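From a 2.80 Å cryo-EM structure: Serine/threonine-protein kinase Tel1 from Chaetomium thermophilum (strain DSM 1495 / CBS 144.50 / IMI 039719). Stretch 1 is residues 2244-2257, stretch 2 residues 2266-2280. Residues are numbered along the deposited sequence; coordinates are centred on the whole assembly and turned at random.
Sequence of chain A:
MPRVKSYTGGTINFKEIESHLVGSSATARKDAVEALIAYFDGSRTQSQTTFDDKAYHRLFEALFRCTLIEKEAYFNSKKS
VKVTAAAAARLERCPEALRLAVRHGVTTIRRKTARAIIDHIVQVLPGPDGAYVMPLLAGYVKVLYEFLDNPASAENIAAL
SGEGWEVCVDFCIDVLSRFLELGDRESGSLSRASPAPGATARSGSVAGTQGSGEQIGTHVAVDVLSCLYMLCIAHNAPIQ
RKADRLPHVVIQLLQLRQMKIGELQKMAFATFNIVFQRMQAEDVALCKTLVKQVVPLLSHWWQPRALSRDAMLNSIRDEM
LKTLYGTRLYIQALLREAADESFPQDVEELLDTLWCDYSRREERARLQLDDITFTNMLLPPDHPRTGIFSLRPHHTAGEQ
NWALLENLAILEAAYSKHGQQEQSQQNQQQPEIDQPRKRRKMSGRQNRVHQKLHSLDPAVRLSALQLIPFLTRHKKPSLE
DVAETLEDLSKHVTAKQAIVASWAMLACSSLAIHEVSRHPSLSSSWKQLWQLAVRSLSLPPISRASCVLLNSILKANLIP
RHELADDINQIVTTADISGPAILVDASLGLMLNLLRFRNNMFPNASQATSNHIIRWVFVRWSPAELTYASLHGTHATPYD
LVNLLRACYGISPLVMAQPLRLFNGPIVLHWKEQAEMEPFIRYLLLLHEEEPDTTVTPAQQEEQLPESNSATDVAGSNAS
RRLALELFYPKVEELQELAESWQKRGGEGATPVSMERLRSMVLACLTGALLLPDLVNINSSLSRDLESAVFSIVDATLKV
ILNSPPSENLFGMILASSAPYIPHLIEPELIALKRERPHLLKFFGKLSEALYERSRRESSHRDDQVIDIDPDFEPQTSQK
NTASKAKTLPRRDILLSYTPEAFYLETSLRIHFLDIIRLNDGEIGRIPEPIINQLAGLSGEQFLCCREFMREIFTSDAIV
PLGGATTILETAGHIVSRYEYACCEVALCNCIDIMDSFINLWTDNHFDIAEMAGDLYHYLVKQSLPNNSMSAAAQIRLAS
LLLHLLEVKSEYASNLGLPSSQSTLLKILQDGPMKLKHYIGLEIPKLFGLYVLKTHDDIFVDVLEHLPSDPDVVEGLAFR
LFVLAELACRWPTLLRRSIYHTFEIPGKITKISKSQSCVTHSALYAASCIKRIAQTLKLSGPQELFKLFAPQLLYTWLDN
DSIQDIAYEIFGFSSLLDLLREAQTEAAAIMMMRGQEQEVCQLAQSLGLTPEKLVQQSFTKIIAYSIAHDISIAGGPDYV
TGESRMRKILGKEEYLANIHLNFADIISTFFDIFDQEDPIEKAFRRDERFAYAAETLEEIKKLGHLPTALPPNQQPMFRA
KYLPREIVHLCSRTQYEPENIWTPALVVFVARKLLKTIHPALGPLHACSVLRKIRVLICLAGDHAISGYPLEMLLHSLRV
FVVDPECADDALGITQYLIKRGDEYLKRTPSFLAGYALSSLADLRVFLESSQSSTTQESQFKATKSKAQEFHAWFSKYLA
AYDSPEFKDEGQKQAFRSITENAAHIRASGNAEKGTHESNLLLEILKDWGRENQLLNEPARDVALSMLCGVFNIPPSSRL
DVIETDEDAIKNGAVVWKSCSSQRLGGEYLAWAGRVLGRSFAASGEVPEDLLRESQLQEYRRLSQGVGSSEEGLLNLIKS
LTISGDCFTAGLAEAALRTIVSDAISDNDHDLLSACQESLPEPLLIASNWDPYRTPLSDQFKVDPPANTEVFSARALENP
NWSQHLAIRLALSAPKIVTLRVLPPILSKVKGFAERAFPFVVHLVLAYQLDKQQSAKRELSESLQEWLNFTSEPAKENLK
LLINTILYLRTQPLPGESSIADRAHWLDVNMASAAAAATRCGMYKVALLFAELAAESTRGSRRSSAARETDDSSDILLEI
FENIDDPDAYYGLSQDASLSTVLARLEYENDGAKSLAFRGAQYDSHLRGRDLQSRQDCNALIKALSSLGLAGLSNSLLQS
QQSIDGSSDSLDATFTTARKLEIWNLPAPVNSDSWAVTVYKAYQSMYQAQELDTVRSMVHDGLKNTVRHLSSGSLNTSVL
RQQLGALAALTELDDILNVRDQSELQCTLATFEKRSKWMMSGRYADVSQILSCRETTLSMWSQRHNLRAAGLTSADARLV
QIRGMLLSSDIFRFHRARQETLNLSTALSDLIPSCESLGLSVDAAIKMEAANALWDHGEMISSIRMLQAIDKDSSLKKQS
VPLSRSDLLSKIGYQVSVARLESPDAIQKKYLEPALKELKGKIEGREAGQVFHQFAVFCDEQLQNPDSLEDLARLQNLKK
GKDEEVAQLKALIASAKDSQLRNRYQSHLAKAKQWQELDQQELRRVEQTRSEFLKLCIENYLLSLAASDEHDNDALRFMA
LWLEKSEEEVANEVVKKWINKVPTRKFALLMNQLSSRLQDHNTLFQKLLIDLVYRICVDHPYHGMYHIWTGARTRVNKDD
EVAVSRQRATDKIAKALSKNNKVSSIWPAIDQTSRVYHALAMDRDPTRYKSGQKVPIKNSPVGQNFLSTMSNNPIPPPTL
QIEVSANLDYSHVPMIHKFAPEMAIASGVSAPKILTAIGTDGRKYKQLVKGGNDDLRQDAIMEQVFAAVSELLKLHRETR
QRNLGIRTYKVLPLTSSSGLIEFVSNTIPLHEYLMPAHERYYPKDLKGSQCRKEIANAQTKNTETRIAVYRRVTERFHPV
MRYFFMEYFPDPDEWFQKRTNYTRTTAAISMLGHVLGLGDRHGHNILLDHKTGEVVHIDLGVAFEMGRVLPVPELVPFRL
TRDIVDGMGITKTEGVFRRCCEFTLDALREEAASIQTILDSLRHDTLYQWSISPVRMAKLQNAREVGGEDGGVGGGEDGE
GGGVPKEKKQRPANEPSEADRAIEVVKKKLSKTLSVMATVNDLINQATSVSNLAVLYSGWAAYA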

# COMPACT_ATOMS: atom_id res chain seq x y z
N SER A 2244 -7.99 -31.85 6.07
CA SER A 2244 -9.41 -32.16 6.03
C SER A 2244 -10.09 -31.43 4.89
O SER A 2244 -9.69 -30.33 4.50
CB SER A 2244 -10.08 -31.81 7.35
OG SER A 2244 -9.70 -30.51 7.77
N ARG A 2245 -11.12 -32.05 4.33
CA ARG A 2245 -11.82 -31.42 3.23
C ARG A 2245 -12.71 -30.28 3.67
O ARG A 2245 -12.98 -29.38 2.87
CB ARG A 2245 -12.65 -32.45 2.46
CG ARG A 2245 -12.77 -32.12 1.00
CD ARG A 2245 -14.03 -32.67 0.41
NE ARG A 2245 -14.37 -31.98 -0.82
CZ ARG A 2245 -15.59 -31.93 -1.34
NH1 ARG A 2245 -15.81 -31.27 -2.46
NH2 ARG A 2245 -16.59 -32.52 -0.71
N SER A 2246 -13.15 -30.27 4.93
CA SER A 2246 -14.02 -29.21 5.40
C SER A 2246 -13.25 -27.93 5.68
O SER A 2246 -13.76 -26.84 5.43
CB SER A 2246 -14.77 -29.65 6.64
OG SER A 2246 -13.92 -29.66 7.76
N ASP A 2247 -12.01 -28.03 6.17
CA ASP A 2247 -11.25 -26.81 6.35
C ASP A 2247 -10.79 -26.24 5.01
O ASP A 2247 -10.75 -25.02 4.85
CB ASP A 2247 -10.06 -27.05 7.28
CG ASP A 2247 -8.88 -27.68 6.58
OD1 ASP A 2247 -8.11 -26.95 5.92
OD2 ASP A 2247 -8.71 -28.90 6.71
N LEU A 2248 -10.50 -27.10 4.04
CA LEU A 2248 -10.22 -26.61 2.69
C LEU A 2248 -11.44 -25.93 2.10
O LEU A 2248 -11.34 -24.85 1.51
CB LEU A 2248 -9.77 -27.77 1.81
CG LEU A 2248 -9.59 -27.49 0.32
CD1 LEU A 2248 -8.55 -26.44 0.10
CD2 LEU A 2248 -9.22 -28.74 -0.39
N LEU A 2249 -12.62 -26.54 2.24
CA LEU A 2249 -13.82 -25.96 1.67
C LEU A 2249 -14.16 -24.63 2.33
O LEU A 2249 -14.56 -23.68 1.65
CB LEU A 2249 -14.99 -26.92 1.80
CG LEU A 2249 -15.05 -28.02 0.75
CD1 LEU A 2249 -16.27 -28.84 0.96
CD2 LEU A 2249 -15.07 -27.41 -0.62
N SER A 2250 -14.01 -24.54 3.65
CA SER A 2250 -14.33 -23.29 4.31
C SER A 2250 -13.28 -22.22 4.02
O SER A 2250 -13.61 -21.03 3.98
CB SER A 2250 -14.47 -23.51 5.81
OG SER A 2250 -13.24 -23.84 6.39
N LYS A 2251 -12.04 -22.61 3.77
CA LYS A 2251 -11.04 -21.64 3.33
C LYS A 2251 -11.37 -21.08 1.96
O LYS A 2251 -11.28 -19.87 1.74
CB LYS A 2251 -9.67 -22.31 3.32
CG LYS A 2251 -8.51 -21.38 3.26
CD LYS A 2251 -7.25 -22.19 3.22
CE LYS A 2251 -6.04 -21.32 3.35
NZ LYS A 2251 -5.97 -20.70 4.69
N ILE A 2252 -11.77 -21.95 1.03
CA ILE A 2252 -12.20 -21.47 -0.28
C ILE A 2252 -13.40 -20.55 -0.14
O ILE A 2252 -13.48 -19.52 -0.80
CB ILE A 2252 -12.52 -22.64 -1.23
CG1 ILE A 2252 -11.33 -23.57 -1.39
CG2 ILE A 2252 -12.88 -22.11 -2.58
CD1 ILE A 2252 -11.66 -24.77 -2.19
N GLY A 2253 -14.36 -20.92 0.70
CA GLY A 2253 -15.54 -20.09 0.87
C GLY A 2253 -15.22 -18.72 1.42
O GLY A 2253 -15.75 -17.71 0.96
N TYR A 2254 -14.34 -18.66 2.41
CA TYR A 2254 -13.94 -17.38 2.97
C TYR A 2254 -13.24 -16.51 1.93
O TYR A 2254 -13.54 -15.32 1.80
CB TYR A 2254 -13.03 -17.60 4.18
CG TYR A 2254 -12.30 -16.36 4.59
CD1 TYR A 2254 -10.98 -16.18 4.24
CD2 TYR A 2254 -12.93 -15.37 5.31
CE1 TYR A 2254 -10.31 -15.05 4.60
CE2 TYR A 2254 -12.27 -14.24 5.67
CZ TYR A 2254 -10.96 -14.09 5.31
OH TYR A 2254 -10.28 -12.95 5.67
N GLN A 2255 -12.30 -17.09 1.19
CA GLN A 2255 -11.58 -16.29 0.22
C GLN A 2255 -12.46 -15.86 -0.94
O GLN A 2255 -12.27 -14.77 -1.47
CB GLN A 2255 -10.36 -17.06 -0.28
CG GLN A 2255 -9.34 -17.26 0.79
CD GLN A 2255 -8.07 -17.84 0.27
OE1 GLN A 2255 -7.12 -18.04 1.01
NE2 GLN A 2255 -8.05 -18.13 -1.00
N VAL A 2256 -13.42 -16.69 -1.34
CA VAL A 2256 -14.34 -16.29 -2.40
C VAL A 2256 -15.29 -15.20 -1.92
O VAL A 2256 -15.69 -14.34 -2.70
CB VAL A 2256 -15.10 -17.52 -2.92
CG1 VAL A 2256 -16.24 -17.12 -3.79
CG2 VAL A 2256 -14.19 -18.40 -3.70
N SER A 2257 -15.65 -15.21 -0.64
CA SER A 2257 -16.49 -14.14 -0.12
C SER A 2257 -15.74 -12.83 -0.03
O SER A 2257 -16.30 -11.76 -0.30
CB SER A 2257 -17.04 -14.50 1.26
OG SER A 2257 -17.76 -15.71 1.21
N ALA A 2266 -24.33 -18.73 -4.21
CA ALA A 2266 -23.52 -19.85 -4.64
C ALA A 2266 -22.42 -20.18 -3.65
O ALA A 2266 -21.97 -21.32 -3.60
CB ALA A 2266 -22.90 -19.55 -6.01
N ILE A 2267 -21.97 -19.20 -2.87
CA ILE A 2267 -20.98 -19.48 -1.84
C ILE A 2267 -21.55 -20.43 -0.81
O ILE A 2267 -20.88 -21.37 -0.38
CB ILE A 2267 -20.51 -18.17 -1.18
CG1 ILE A 2267 -19.82 -17.28 -2.20
CG2 ILE A 2267 -19.55 -18.47 -0.07
CD1 ILE A 2267 -19.44 -15.96 -1.66
N GLN A 2268 -22.80 -20.22 -0.40
CA GLN A 2268 -23.41 -21.11 0.58
C GLN A 2268 -23.71 -22.47 -0.01
O GLN A 2268 -23.69 -23.47 0.70
CB GLN A 2268 -24.69 -20.48 1.11
CG GLN A 2268 -25.39 -21.33 2.12
CD GLN A 2268 -26.76 -20.82 2.43
OE1 GLN A 2268 -27.08 -19.67 2.15
NE2 GLN A 2268 -27.60 -21.67 3.01
N LYS A 2269 -23.99 -22.54 -1.30
CA LYS A 2269 -24.37 -23.79 -1.93
C LYS A 2269 -23.16 -24.65 -2.27
O LYS A 2269 -23.26 -25.88 -2.23
CB LYS A 2269 -25.19 -23.50 -3.18
CG LYS A 2269 -25.63 -24.69 -3.97
CD LYS A 2269 -26.19 -24.23 -5.30
CE LYS A 2269 -26.81 -25.38 -6.09
NZ LYS A 2269 -27.46 -24.89 -7.34
N LYS A 2270 -22.03 -24.04 -2.59
CA LYS A 2270 -20.86 -24.77 -3.05
C LYS A 2270 -19.80 -24.99 -1.98
O LYS A 2270 -19.01 -25.93 -2.11
CB LYS A 2270 -20.21 -24.05 -4.22
CG LYS A 2270 -21.07 -23.96 -5.44
CD LYS A 2270 -20.47 -23.01 -6.45
CE LYS A 2270 -19.13 -23.49 -6.91
NZ LYS A 2270 -18.57 -22.59 -7.95
N TYR A 2271 -19.74 -24.15 -0.97
CA TYR A 2271 -18.59 -24.23 -0.07
C TYR A 2271 -18.96 -24.38 1.39
O TYR A 2271 -18.25 -25.05 2.12
CB TYR A 2271 -17.72 -23.00 -0.24
CG TYR A 2271 -17.20 -22.84 -1.64
CD1 TYR A 2271 -16.44 -23.83 -2.22
CD2 TYR A 2271 -17.49 -21.71 -2.38
CE1 TYR A 2271 -15.98 -23.70 -3.49
CE2 TYR A 2271 -17.03 -21.58 -3.65
CZ TYR A 2271 -16.28 -22.57 -4.20
OH TYR A 2271 -15.81 -22.44 -5.47
N LEU A 2272 -20.06 -23.78 1.84
CA LEU A 2272 -20.34 -23.79 3.26
C LEU A 2272 -21.20 -24.97 3.68
O LEU A 2272 -20.91 -25.63 4.69
CB LEU A 2272 -21.01 -22.48 3.67
CG LEU A 2272 -20.14 -21.24 3.44
CD1 LEU A 2272 -20.85 -20.03 3.92
CD2 LEU A 2272 -18.82 -21.37 4.15
N GLU A 2273 -22.24 -25.28 2.93
CA GLU A 2273 -23.05 -26.44 3.27
C GLU A 2273 -22.32 -27.74 2.96
O GLU A 2273 -22.44 -28.70 3.72
CB GLU A 2273 -24.39 -26.37 2.54
CG GLU A 2273 -25.25 -25.23 3.01
CD GLU A 2273 -26.49 -25.07 2.17
OE1 GLU A 2273 -26.71 -25.90 1.26
OE2 GLU A 2273 -27.26 -24.11 2.43
N PRO A 2274 -21.56 -27.83 1.86
CA PRO A 2274 -20.65 -28.96 1.73
C PRO A 2274 -19.68 -29.11 2.89
O PRO A 2274 -19.37 -30.23 3.26
CB PRO A 2274 -19.92 -28.66 0.42
CG PRO A 2274 -20.92 -27.99 -0.37
CD PRO A 2274 -21.70 -27.13 0.57
N ALA A 2275 -19.21 -28.01 3.48
CA ALA A 2275 -18.29 -28.13 4.61
C ALA A 2275 -19.00 -28.70 5.83
O ALA A 2275 -18.48 -29.61 6.49
CB ALA A 2275 -17.67 -26.78 4.92
N LEU A 2276 -20.18 -28.18 6.15
CA LEU A 2276 -20.93 -28.74 7.27
C LEU A 2276 -21.27 -30.20 7.03
O LEU A 2276 -21.32 -30.99 7.97
CB LEU A 2276 -22.20 -27.95 7.53
CG LEU A 2276 -22.10 -26.79 8.51
CD1 LEU A 2276 -21.53 -25.57 7.85
CD2 LEU A 2276 -23.46 -26.48 9.07
N LYS A 2277 -21.49 -30.59 5.77
CA LYS A 2277 -21.76 -31.99 5.48
C LYS A 2277 -20.50 -32.83 5.59
O LYS A 2277 -20.57 -34.01 5.95
CB LYS A 2277 -22.38 -32.11 4.10
CG LYS A 2277 -22.83 -33.49 3.74
CD LYS A 2277 -23.65 -33.48 2.45
CE LYS A 2277 -24.15 -34.88 2.12
NZ LYS A 2277 -24.89 -34.92 0.83
N GLU A 2278 -19.33 -32.26 5.28
CA GLU A 2278 -18.08 -32.98 5.44
C GLU A 2278 -17.74 -33.21 6.89
O GLU A 2278 -16.99 -34.14 7.21
CB GLU A 2278 -16.93 -32.24 4.77
CG GLU A 2278 -17.00 -32.20 3.27
CD GLU A 2278 -17.03 -33.58 2.67
OE1 GLU A 2278 -16.20 -34.42 3.07
OE2 GLU A 2278 -17.89 -33.82 1.79
N LEU A 2279 -18.23 -32.36 7.79
CA LEU A 2279 -17.98 -32.60 9.21
C LEU A 2279 -18.46 -33.98 9.64
O LEU A 2279 -17.84 -34.61 10.51
CB LEU A 2279 -18.63 -31.52 10.06
CG LEU A 2279 -17.83 -30.25 10.18
CD1 LEU A 2279 -18.47 -29.33 11.18
CD2 LEU A 2279 -16.43 -30.58 10.60
N LYS A 2280 -19.55 -34.47 9.06
CA LYS A 2280 -20.09 -35.81 9.32
C LYS A 2280 -20.49 -35.98 10.78
O LYS A 2280 -19.96 -36.82 11.51
CB LYS A 2280 -19.09 -36.89 8.89
CG LYS A 2280 -19.09 -37.16 7.40
CD LYS A 2280 -17.86 -37.93 6.99
CE LYS A 2280 -17.83 -38.15 5.50
NZ LYS A 2280 -16.71 -39.05 5.10

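The two stretches form a nearly antiparallel helix pair, with axes at 156° that approach to 8.0 Å. Small residues allow the backbones to come close: CA of Ser-2246 lies 4.5 Å from CA of Ala-2275, and CA of Gly-2253 is 3.8 Å from CB of Tyr-2271, a space that a CB on the glycine would crowd. Most of the interface is apolar. Leu-2249 inserts among Tyr-2271, Pro-2274, Ala-2275 and Glu-2278, its CD1 reaching 3.7 Å from CB of Pro-2274. In return, Tyr-2271 sits among Leu-2249, Ile-2252, Gly-2253 and Val-2256; CG2 of Ile-2252 lies over one ring face in a CH-pi contact, while the tyrosine OH is satisfied elsewhere in the structure.

Only one hydrogen bond crosses the pair, a weak one within a salt bridge, from NH2 of Arg-2245 to OE2 of Glu-2278 (3.1 Å, 132°). The arginine NE and NH1 and the OG of Ser-2246 find partners elsewhere. Ser-2257 OG instead donates to its own helix, at O of Gly-2253 (2.8 Å), and thus packs against Ile-2267 without leaving its proton unpaired. Backbone groups are largely paired within each helix. In the second, a wider turn makes N of Glu-2273 bond O of Gln-2268 (3.2 Å), and Pro-2274, whose nitrogen carries no proton, marks a kink.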